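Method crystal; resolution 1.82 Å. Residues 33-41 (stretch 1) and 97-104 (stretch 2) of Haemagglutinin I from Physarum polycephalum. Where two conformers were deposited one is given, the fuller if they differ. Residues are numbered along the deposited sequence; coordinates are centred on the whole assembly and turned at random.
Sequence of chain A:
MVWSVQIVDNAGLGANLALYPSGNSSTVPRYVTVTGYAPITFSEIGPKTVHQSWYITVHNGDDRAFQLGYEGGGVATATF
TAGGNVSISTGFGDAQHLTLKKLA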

# COMPACT_ATOMS: atom_id res chain seq x y z
N THR A 33 -4.53 1.92 -4.10
CA THR A 33 -3.27 1.83 -4.80
C THR A 33 -3.38 2.44 -6.19
O THR A 33 -4.41 2.27 -6.85
CB THR A 33 -2.78 0.36 -4.92
OG1 THR A 33 -3.76 -0.43 -5.63
CG2 THR A 33 -2.49 -0.22 -3.50
N VAL A 34 -2.35 3.16 -6.61
CA VAL A 34 -2.28 3.74 -7.97
C VAL A 34 -0.87 3.48 -8.45
O VAL A 34 0.11 3.91 -7.81
CB VAL A 34 -2.55 5.29 -7.98
CG1 VAL A 34 -2.51 5.83 -9.43
CG2 VAL A 34 -3.87 5.63 -7.31
N THR A 35 -0.76 2.76 -9.56
CA THR A 35 0.54 2.34 -10.07
C THR A 35 1.47 3.54 -10.20
O THR A 35 1.09 4.56 -10.83
CB THR A 35 0.38 1.67 -11.43
OG1 THR A 35 -0.35 0.45 -11.26
CG2 THR A 35 1.75 1.41 -12.07
N GLY A 36 2.65 3.44 -9.59
CA GLY A 36 3.68 4.47 -9.68
C GLY A 36 3.72 5.34 -8.43
O GLY A 36 4.66 6.11 -8.23
N TYR A 37 2.69 5.22 -7.59
CA TYR A 37 2.59 6.04 -6.40
C TYR A 37 2.52 5.22 -5.13
O TYR A 37 2.20 4.03 -5.17
CB TYR A 37 1.33 6.91 -6.48
CG TYR A 37 1.34 7.82 -7.69
CD1 TYR A 37 1.96 9.07 -7.63
CD2 TYR A 37 0.77 7.40 -8.89
CE1 TYR A 37 1.99 9.91 -8.75
CE2 TYR A 37 0.78 8.24 -10.02
CZ TYR A 37 1.40 9.48 -9.93
OH TYR A 37 1.43 10.31 -11.02
N ALA A 38 2.76 5.90 -4.00
CA ALA A 38 2.60 5.29 -2.67
C ALA A 38 1.13 5.01 -2.38
O ALA A 38 0.26 5.84 -2.71
CB ALA A 38 3.21 6.19 -1.62
N PRO A 39 0.82 3.82 -1.79
CA PRO A 39 -0.56 3.55 -1.40
C PRO A 39 -1.07 4.58 -0.39
O PRO A 39 -0.28 5.12 0.40
CB PRO A 39 -0.49 2.15 -0.75
CG PRO A 39 0.73 1.50 -1.39
CD PRO A 39 1.71 2.67 -1.53
N ILE A 40 -2.35 4.87 -0.48
CA ILE A 40 -3.05 5.63 0.55
C ILE A 40 -3.68 4.61 1.49
O ILE A 40 -4.46 3.78 1.04
CB ILE A 40 -4.16 6.51 -0.08
CG1 ILE A 40 -3.60 7.41 -1.20
CG2 ILE A 40 -4.96 7.30 1.02
CD1 ILE A 40 -4.69 7.96 -2.09
N THR A 41 -3.34 4.67 2.78
CA THR A 41 -3.88 3.74 3.78
C THR A 41 -5.02 4.39 4.57
O THR A 41 -4.92 5.54 5.00
CB THR A 41 -2.77 3.23 4.78
OG1 THR A 41 -1.71 2.62 4.04
CG2 THR A 41 -3.35 2.21 5.79
N HIS A 97 -8.31 17.21 0.64
CA HIS A 97 -7.52 16.94 -0.53
C HIS A 97 -6.12 16.43 -0.16
O HIS A 97 -5.55 16.86 0.84
CB HIS A 97 -7.40 18.24 -1.34
CG HIS A 97 -6.51 18.14 -2.54
ND1 HIS A 97 -5.17 18.48 -2.49
CD2 HIS A 97 -6.76 17.77 -3.82
CE1 HIS A 97 -4.64 18.31 -3.69
NE2 HIS A 97 -5.58 17.87 -4.51
N LEU A 98 -5.59 15.52 -0.97
CA LEU A 98 -4.16 15.21 -0.98
C LEU A 98 -3.69 15.00 -2.42
O LEU A 98 -4.50 14.90 -3.36
CB LEU A 98 -3.85 13.96 -0.11
CG LEU A 98 -4.50 12.61 -0.48
CD1 LEU A 98 -3.75 11.88 -1.62
CD2 LEU A 98 -4.64 11.64 0.74
N THR A 99 -2.38 14.94 -2.57
CA THR A 99 -1.80 14.59 -3.85
C THR A 99 -0.92 13.38 -3.70
O THR A 99 -0.13 13.26 -2.74
CB THR A 99 -0.98 15.73 -4.48
OG1 THR A 99 -0.05 16.25 -3.51
CG2 THR A 99 -1.90 16.82 -4.95
N LEU A 100 -1.11 12.46 -4.64
CA LEU A 100 -0.34 11.21 -4.71
C LEU A 100 1.15 11.49 -4.70
O LEU A 100 1.61 12.47 -5.31
CB LEU A 100 -0.72 10.44 -5.98
CG LEU A 100 -2.16 9.91 -6.03
CD1 LEU A 100 -2.45 9.20 -7.38
CD2 LEU A 100 -2.48 9.00 -4.84
N LYS A 101 1.90 10.63 -4.03
CA LYS A 101 3.35 10.77 -3.94
C LYS A 101 4.02 9.75 -4.84
O LYS A 101 3.81 8.53 -4.68
CB LYS A 101 3.80 10.56 -2.49
CG LYS A 101 3.36 11.68 -1.60
CD LYS A 101 2.99 11.18 -0.21
CE LYS A 101 4.18 10.75 0.57
NZ LYS A 101 3.96 11.02 2.01
N LYS A 102 4.80 10.24 -5.81
CA LYS A 102 5.49 9.34 -6.72
C LYS A 102 6.50 8.50 -5.97
O LYS A 102 7.19 9.00 -5.07
CB LYS A 102 6.20 10.09 -7.85
CG LYS A 102 5.29 10.51 -8.93
CD LYS A 102 6.02 10.75 -10.23
CE LYS A 102 5.04 11.27 -11.30
NZ LYS A 102 5.75 11.61 -12.58
N LEU A 103 6.56 7.22 -6.30
CA LEU A 103 7.65 6.37 -5.79
C LEU A 103 8.90 6.62 -6.63
O LEU A 103 8.88 6.50 -7.85
CB LEU A 103 7.26 4.89 -5.75
CG LEU A 103 6.02 4.58 -4.89
CD1 LEU A 103 5.63 3.12 -5.05
CD2 LEU A 103 6.26 4.92 -3.41
N ALA A 104 9.97 7.00 -5.95
CA ALA A 104 11.20 7.41 -6.64
C ALA A 104 12.22 6.28 -6.65
O ALA A 104 12.10 5.35 -5.86
CB ALA A 104 11.78 8.65 -5.95
OXT ALA A 104 13.18 6.27 -7.45
O HOH W 1 0.61 8.60 -2.64

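The two stretches lie far apart in the sequence, the second ending at the C-terminus of the chain, and their backbones meet at a single beta bridge, between Tyr 37 and Lys 102, whose CA atoms are 4.4 Å apart. Stretch 1 reaches this point by leaving a strand at Val 34 and entering a type II turn that runs from Val 34 to Tyr 37, closed by a hydrogen bond of 2.9 Å from Tyr 37 N to Val 34 O. Gly 36 occupies the turn position with a positive phi of 101°. A CB here would be jammed against the carbonyl oxygen of Thr 35, so the backbone angles alone call for glycine.

Two hydrogen bonds frame the bridge. Leu 103 N donates to Gly 36 O at 2.9 Å and is almost straight, with an angle of 173° at the hydrogen; Ala 38 N donates to Lys 101 O, also at 2.9 Å, with an angle of 164°. Thus Tyr 37 is flanked by two residues of its own stretch that bond to the residues flanking Lys 102. The same Lys 101 O lies 3.3 Å from Tyr 37 CA, a CA-H...O contact that accompanies the stronger bond to the amide. A water extends the pairing where the backbones no longer meet directly: it donates to Ala 38 O at 2.8 Å and accepts from Lys 101 N at 2.8 Å, satisfying two polar groups that have no direct partner in the other stretch.

The side chains add a largely apolar contact, and together the stretches bury 545 Å², both sides summed. Leu 100 is central to it. Its CA-to-CB bond points toward stretch 1, and its extended m, t rotamer carries the two methyls to different neighbours. CD1 sits over a face of the Tyr 37 ring, 4.1 Å from the centroid and 17° off the normal, in a CH-pi contact, and it also lies 3.8 Å from Val 34 CG2. CD2 instead packs 3.7 Å from Ile 40 CD1. A branched aliphatic side chain therefore suits this place well.

Although the CA-to-CB bond of Tyr 37 points away overall, its ring still packs against stretch 2: CD1 is 3.4 Å from Leu 100 CB, and CE1 is 3.4 Å from Lys 102 CG. The latter contact uses the aliphatic part of the lysine, whose long side chain is otherwise exposed. The broad ring can thus serve both neighbours.

Beyond the ring, Ile 40 points toward stretch 2, and its CD1 also approaches Leu 98 CD1, at 4.1 Å; both are buried, as suits wholly apolar side chains. Leu 103 likewise points toward stretch 1, where its CD2 packs 3.8 Å from Ala 38 CB. The small alanine fills its buried position with one methyl while its backbone makes the hydrogen bond to Lys 101. Lys 101 itself contributes mainly through its backbone, for the end of its side chain leads away and NZ is hydrogen-bonded elsewhere in the structure.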